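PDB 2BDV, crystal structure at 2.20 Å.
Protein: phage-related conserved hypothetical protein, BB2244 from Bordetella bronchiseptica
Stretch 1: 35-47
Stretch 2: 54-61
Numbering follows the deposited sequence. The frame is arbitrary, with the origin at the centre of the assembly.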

ATOM      1  N   ASN A  35      11.051   8.244  -2.448  1.00 44.17           N
ATOM      2  CA  ASN A  35      11.125   7.101  -3.358  1.00 43.58           C
ATOM      3  C   ASN A  35      11.201   5.800  -2.570  1.00 41.75           C
ATOM      4  O   ASN A  35      12.280   5.390  -2.143  1.00 43.17           O
ATOM      5  N   ILE A  36      10.058   5.143  -2.395  1.00 37.32           N
ATOM      6  CA  ILE A  36      10.011   3.908  -1.625  1.00 32.63           C
ATOM      7  C   ILE A  36       9.563   2.702  -2.437  1.00 30.53           C
ATOM      8  O   ILE A  36       8.419   2.628  -2.888  1.00 28.97           O
ATOM      9  N   PRO A  37      10.473   1.742  -2.647  1.00 28.90           N
ATOM     10  CA  PRO A  37      10.140   0.539  -3.410  1.00 27.55           C
ATOM     11  C   PRO A  37       9.918  -0.648  -2.493  1.00 24.75           C
ATOM     12  O   PRO A  37      10.132  -0.564  -1.289  1.00 25.02           O
ATOM     13  N   PRO A  38       9.466  -1.768  -3.058  1.00 24.17           N
ATOM     14  CA  PRO A  38       9.231  -2.983  -2.276  1.00 24.05           C
ATOM     15  C   PRO A  38      10.579  -3.472  -1.732  1.00 25.57           C
ATOM     16  O   PRO A  38      11.637  -3.154  -2.287  1.00 21.75           O
ATOM     17  N   GLY A  39      10.543  -4.237  -0.645  1.00 25.95           N
ATOM     18  CA  GLY A  39      11.776  -4.744  -0.074  1.00 26.64           C
ATOM     19  C   GLY A  39      12.338  -3.864   1.023  1.00 28.24           C
ATOM     20  O   GLY A  39      13.397  -4.156   1.574  1.00 27.34           O
ATOM     21  N   THR A  40      11.643  -2.775   1.332  1.00 28.36           N
ATOM     22  CA  THR A  40      12.088  -1.883   2.390  1.00 29.13           C
ATOM     23  C   THR A  40      11.086  -1.981   3.535  1.00 29.81           C
ATOM     24  O   THR A  40      10.172  -2.812   3.498  1.00 29.40           O
ATOM     25  N   ARG A  41      11.260  -1.135   4.544  1.00 28.74           N
ATOM     26  CA  ARG A  41      10.375  -1.123   5.703  1.00 28.84           C
ATOM     27  C   ARG A  41       9.614   0.198   5.765  1.00 26.86           C
ATOM     28  O   ARG A  41       9.976   1.093   6.534  1.00 28.49           O
ATOM     29  N   PRO A  42       8.549   0.340   4.964  1.00 23.28           N
ATOM     30  CA  PRO A  42       7.794   1.596   5.000  1.00 21.73           C
ATOM     31  C   PRO A  42       6.999   1.716   6.292  1.00 19.68           C
ATOM     32  O   PRO A  42       6.704   0.716   6.937  1.00 19.02           O
ATOM     33  N   LEU A  43       6.660   2.943   6.669  1.00 19.99           N
ATOM     34  CA  LEU A  43       5.853   3.160   7.859  1.00 19.51           C
ATOM     35  C   LEU A  43       4.493   2.533   7.620  1.00 20.05           C
ATOM     36  O   LEU A  43       3.978   2.571   6.502  1.00 18.67           O
ATOM     37  N   THR A  44       3.919   1.947   8.666  1.00 20.60           N
ATOM     38  CA  THR A  44       2.586   1.353   8.577  1.00 19.21           C
ATOM     39  C   THR A  44       1.873   1.604   9.901  1.00 20.20           C
ATOM     40  O   THR A  44       2.510   1.843  10.930  1.00 21.36           O
HETATM   41  N   MSE A  45       0.550   1.557   9.863  1.00 19.47           N
HETATM   42  CA  MSE A  45      -0.258   1.733  11.058  1.00 21.68           C
HETATM   43  C   MSE A  45      -1.160   0.514  11.166  1.00 20.37           C
HETATM   44  O   MSE A  45      -1.701   0.048  10.160  1.00 19.90           O
ATOM     45  N   HIS A  46      -1.302  -0.007  12.385  1.00 21.29           N
ATOM     46  CA  HIS A  46      -2.105  -1.209  12.616  1.00 22.01           C
ATOM     47  C   HIS A  46      -2.375  -1.518  14.090  1.00 20.40           C
ATOM     48  O   HIS A  46      -1.879  -0.844  14.988  1.00 21.80           O
ATOM     49  N   ARG A  47      -3.157  -2.570  14.309  1.00 20.93           N
ATOM     50  CA  ARG A  47      -3.502  -3.033  15.646  1.00 21.58           C
ATOM     51  C   ARG A  47      -3.359  -4.557  15.641  1.00 22.09           C
ATOM     52  O   ARG A  47      -4.230  -5.284  16.119  1.00 24.19           O
ATOM     53  N   ALA A  54      -0.802   1.178  16.642  1.00 20.67           N
ATOM     54  CA  ALA A  54       0.620   1.432  16.542  1.00 21.81           C
ATOM     55  C   ALA A  54       1.056   1.988  15.196  1.00 22.57           C
ATOM     56  O   ALA A  54       0.342   1.899  14.189  1.00 21.20           O
ATOM     57  N   LEU A  55       2.252   2.565  15.215  1.00 21.85           N
ATOM     58  CA  LEU A  55       2.893   3.138  14.050  1.00 22.93           C
ATOM     59  C   LEU A  55       4.278   2.501  14.035  1.00 24.07           C
ATOM     60  O   LEU A  55       5.130   2.844  14.855  1.00 25.36           O
ATOM     61  N   ALA A  56       4.485   1.557  13.117  1.00 23.70           N
ATOM     62  CA  ALA A  56       5.755   0.845  13.002  1.00 23.01           C
ATOM     63  C   ALA A  56       6.143   0.568  11.552  1.00 23.42           C
ATOM     64  O   ALA A  56       5.346   0.756  10.632  1.00 24.35           O
ATOM     65  N   ARG A  57       7.376   0.110  11.361  1.00 23.64           N
ATOM     66  CA  ARG A  57       7.885  -0.195  10.033  1.00 23.38           C
ATOM     67  C   ARG A  57       7.826  -1.683   9.758  1.00 23.37           C
ATOM     68  O   ARG A  57       8.422  -2.489  10.469  1.00 26.27           O
ATOM     69  N   LEU A  58       7.097  -2.052   8.717  1.00 23.74           N
ATOM     70  CA  LEU A  58       6.962  -3.454   8.355  1.00 21.28           C
ATOM     71  C   LEU A  58       7.539  -3.643   6.955  1.00 20.79           C
ATOM     72  O   LEU A  58       7.601  -2.696   6.166  1.00 18.35           O
ATOM     73  N   PRO A  59       7.998  -4.860   6.641  1.00 20.66           N
ATOM     74  CA  PRO A  59       8.578  -5.188   5.336  1.00 20.61           C
ATOM     75  C   PRO A  59       7.535  -5.234   4.226  1.00 19.80           C
ATOM     76  O   PRO A  59       6.528  -5.943   4.339  1.00 17.03           O
ATOM     77  N   TRP A  60       7.789  -4.479   3.159  1.00 16.51           N
ATOM     78  CA  TRP A  60       6.902  -4.433   2.002  1.00 17.54           C
ATOM     79  C   TRP A  60       7.353  -5.517   1.026  1.00 18.32           C
ATOM     80  O   TRP A  60       8.474  -5.474   0.519  1.00 20.24           O
ATOM     81  N   GLY A  61       6.488  -6.494   0.776  1.00 18.49           N
ATOM     82  CA  GLY A  61       6.828  -7.579  -0.132  1.00 19.70           C
ATOM     83  C   GLY A  61       6.609  -8.929   0.529  1.00 21.05           C
ATOM     84  O   GLY A  61       7.413  -9.354   1.363  1.00 21.68           O
TER

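Strands 43-46 and 54-57 pair antiparallel, and beyond the Leu43-Arg57 end of this ladder, loop residues of both stretches continue the contact. Three residues have the most surface covered: Trp60, Arg41 and Arg57.

Trp60 covers the most surface. Its CA-to-CB bond points toward the first stretch, and chi1 is t (-176°). This lays the indole along the Ile36 to Pro38 segment. Pro38 sits over one face of the ring. Its CG lies 3.8 Å from the centroid of the six-membered ring of Trp60, almost exactly on the ring normal, a CH-pi contact. The ring edge meets backbone: Ile36 O is 3.2 Å from Trp60 CZ3. Ile36, with chi1 m and chi2 t, adds a looser apolar contact, CG2 to Trp60 CE3 at 4.4 Å. Pro42 CD packs against Trp60 CB at 3.8 Å. The Trp60 backbone also makes two hydrogen bonds to the first stretch, Gly39 N to Trp60 O at 2.7 Å and Trp60 N to Thr40 O at 2.9 Å. Trp60 NE1 is satisfied elsewhere in the structure. Thr40 points away from the second stretch, and its OG1 instead donates to Pro37 O at 3.0 Å.

Arg41 (chi1 m, chi2 m, chi3 t) points sideways. Its NE comes within 3.4 Å of Pro59 CG, and its CB lies 3.8 Å from Arg57 CB.

Arg57 (chi1 m, chi2 t, chi3 t) shares a face of the sheet with Leu43, Met45 and Leu55. Its NH1 donates to Arg41 O at 2.7 Å, near the guanidinium plane. Leu43 CG lies over a face of the same group, 4.0 Å from Arg57 NH2. Thus the guanidinium has a polar partner at its edge and an aliphatic one over one face. Leu43 (m, t) also reaches Leu55, CD2 to CG at 4.2 Å. Leu55 (t, p) turns its end nearer the first stretch, placing CD1 3.4 Å from Met45 CG. Met45 is selenomethionine, and the end of its side chain leads away.

Thr44, His46, Ala54 and Ala56 occupy the other face. Thr44 (chi1 p) donates from OG1 to Ala56 O at 3.1 Å. Ala56 O also accepts a hydrogen bond from Thr44 N at 2.7 Å. His46 (chi1 p) brings its ring back toward the second stretch. Its CD2 is 3.8 Å from Leu58 CD2, and its CE1 is 4.4 Å from Ala54 CB. Leu58 (m, p) also places CD2 3.6 Å from Thr44 OG1.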

ATOM      1  CB  ASN A  35      12.361   7.232  -4.251  1.00 45.99           C
ATOM      2  CG  ASN A  35      12.442   6.146  -5.307  1.00 49.41           C
ATOM      3  OD1 ASN A  35      11.609   6.078  -6.217  1.00 49.92           O
ATOM      4  ND2 ASN A  35      13.450   5.287  -5.194  1.00 51.24           N
ATOM      5  CB  ILE A  36       9.069   4.055  -0.419  1.00 31.66           C
ATOM      6  CG1 ILE A  36       9.508   5.242   0.443  1.00 30.51           C
ATOM      7  CG2 ILE A  36       9.056   2.772   0.387  1.00 32.25           C
ATOM      8  CD1 ILE A  36       8.576   5.547   1.597  1.00 29.08           C
ATOM      9  CB  PRO A  37      11.382   0.336  -4.259  1.00 29.57           C
ATOM     10  CG  PRO A  37      12.464   0.641  -3.262  1.00 28.38           C
ATOM     11  CD  PRO A  37      11.938   1.915  -2.579  1.00 28.28           C
ATOM     12  CB  PRO A  38       8.655  -3.945  -3.308  1.00 23.16           C
ATOM     13  CG  PRO A  38       7.882  -3.017  -4.200  1.00 25.25           C
ATOM     14  CD  PRO A  38       8.839  -1.869  -4.385  1.00 22.00           C
ATOM     15  CB  THR A  40      12.170  -0.421   1.908  1.00 29.49           C
ATOM     16  OG1 THR A  40      10.856   0.055   1.600  1.00 30.19           O
ATOM     17  CG2 THR A  40      13.046  -0.320   0.658  1.00 30.88           C
ATOM     18  CB  ARG A  41      11.184  -1.273   6.994  1.00 32.05           C
ATOM     19  CG  ARG A  41      12.147  -2.445   7.029  1.00 37.26           C
ATOM     20  CD  ARG A  41      11.437  -3.738   7.343  1.00 41.15           C
ATOM     21  NE  ARG A  41      12.381  -4.833   7.554  1.00 45.33           N
ATOM     22  CZ  ARG A  41      13.263  -4.886   8.547  1.00 46.72           C
ATOM     23  NH1 ARG A  41      13.331  -3.901   9.436  1.00 46.83           N
ATOM     24  NH2 ARG A  41      14.078  -5.929   8.654  1.00 46.77           N
ATOM     25  CB  PRO A  42       6.859   1.490   3.789  1.00 20.85           C
ATOM     26  CG  PRO A  42       7.456   0.386   2.942  1.00 20.99           C
ATOM     27  CD  PRO A  42       7.999  -0.575   3.953  1.00 21.27           C
ATOM     28  CB  LEU A  43       5.649   4.648   8.104  1.00 20.81           C
ATOM     29  CG  LEU A  43       6.777   5.404   8.794  1.00 25.20           C
ATOM     30  CD1 LEU A  43       6.519   6.895   8.721  1.00 26.78           C
ATOM     31  CD2 LEU A  43       6.865   4.930  10.247  1.00 25.71           C
ATOM     32  CB  THR A  44       2.602  -0.199   8.342  1.00 17.43           C
ATOM     33  OG1 THR A  44       2.882  -0.875   9.573  1.00 15.80           O
ATOM     34  CG2 THR A  44       3.645  -0.593   7.307  1.00 17.28           C
HETATM   35  CB  MSE A  45      -1.065   3.026  10.969  1.00 22.85           C
HETATM   36  CG  MSE A  45      -0.161   4.248  10.933  1.00 27.73           C
HETATM   37 SE   MSE A  45      -1.074   5.931  11.136  1.00 39.23          SE
HETATM   38  CE  MSE A  45      -1.732   6.098   9.349  1.00 27.32           C
ATOM     39  CB  HIS A  46      -1.392  -2.414  12.003  1.00 21.00           C
ATOM     40  CG  HIS A  46      -0.078  -2.723  12.654  1.00 25.26           C
ATOM     41  ND1 HIS A  46       0.023  -3.204  13.942  1.00 26.36           N
ATOM     42  CD2 HIS A  46       1.193  -2.590  12.200  1.00 26.35           C
ATOM     43  CE1 HIS A  46       1.300  -3.356  14.255  1.00 27.00           C
ATOM     44  NE2 HIS A  46       2.029  -2.991  13.217  1.00 27.83           N
ATOM     45  CB  ARG A  47      -4.938  -2.622  15.981  1.00 19.81           C
ATOM     46  CG  ARG A  47      -5.161  -1.130  15.818  1.00 18.65           C
ATOM     47  CD  ARG A  47      -6.593  -0.737  16.084  1.00 22.05           C
ATOM     48  NE  ARG A  47      -7.006  -1.009  17.458  1.00 21.13           N
ATOM     49  CZ  ARG A  47      -8.251  -0.842  17.892  1.00 21.82           C
ATOM     50  NH1 ARG A  47      -8.565  -1.111  19.151  1.00 19.75           N
ATOM     51  NH2 ARG A  47      -9.187  -0.416  17.052  1.00 21.16           N
ATOM     52  CB  ALA A  54       1.392   0.161  16.844  1.00 20.90           C
ATOM     53  CB  LEU A  55       3.009   4.653  14.201  1.00 23.16           C
ATOM     54  CG  LEU A  55       3.745   5.378  13.067  1.00 24.71           C
ATOM     55  CD1 LEU A  55       2.873   5.385  11.826  1.00 24.63           C
ATOM     56  CD2 LEU A  55       4.074   6.811  13.481  1.00 25.77           C
ATOM     57  CB  ALA A  56       5.686  -0.471  13.774  1.00 23.27           C
ATOM     58  CB  ARG A  57       9.327   0.302   9.892  1.00 23.09           C
ATOM     59  CG  ARG A  57       9.440   1.807   9.882  1.00 23.17           C
ATOM     60  CD  ARG A  57      10.851   2.263   9.578  1.00 24.44           C
ATOM     61  NE  ARG A  57      10.920   3.721   9.435  1.00 25.85           N
ATOM     62  CZ  ARG A  57      10.616   4.385   8.324  1.00 23.73           C
ATOM     63  NH1 ARG A  57      10.226   3.732   7.239  1.00 25.79           N
ATOM     64  NH2 ARG A  57      10.691   5.703   8.302  1.00 26.92           N
ATOM     65  CB  LEU A  58       5.480  -3.853   8.406  1.00 20.53           C
ATOM     66  CG  LEU A  58       4.893  -4.317   9.753  1.00 22.82           C
ATOM     67  CD1 LEU A  58       5.296  -3.379  10.876  1.00 23.82           C
ATOM     68  CD2 LEU A  58       3.382  -4.404   9.633  1.00 18.54           C
ATOM     69  CB  PRO A  59       9.189  -6.571   5.559  1.00 22.35           C
ATOM     70  CG  PRO A  59       9.476  -6.595   7.007  1.00 23.46           C
ATOM     71  CD  PRO A  59       8.263  -5.938   7.604  1.00 23.24           C
ATOM     72  CB  TRP A  60       6.985  -3.054   1.328  1.00 14.84           C
ATOM     73  CG  TRP A  60       6.036  -2.872   0.182  1.00 14.61           C
ATOM     74  CD1 TRP A  60       4.950  -3.646  -0.109  1.00 15.77           C
ATOM     75  CD2 TRP A  60       6.050  -1.823  -0.794  1.00 13.22           C
ATOM     76  NE1 TRP A  60       4.287  -3.147  -1.197  1.00 14.54           N
ATOM     77  CE2 TRP A  60       4.940  -2.025  -1.638  1.00 14.61           C
ATOM     78  CE3 TRP A  60       6.893  -0.726  -1.038  1.00 11.93           C
ATOM     79  CZ2 TRP A  60       4.646  -1.174  -2.714  1.00 13.91           C
ATOM     80  CZ3 TRP A  60       6.608   0.118  -2.098  1.00 11.67           C
ATOM     81  CH2 TRP A  60       5.489  -0.108  -2.928  1.00 15.41           C
TER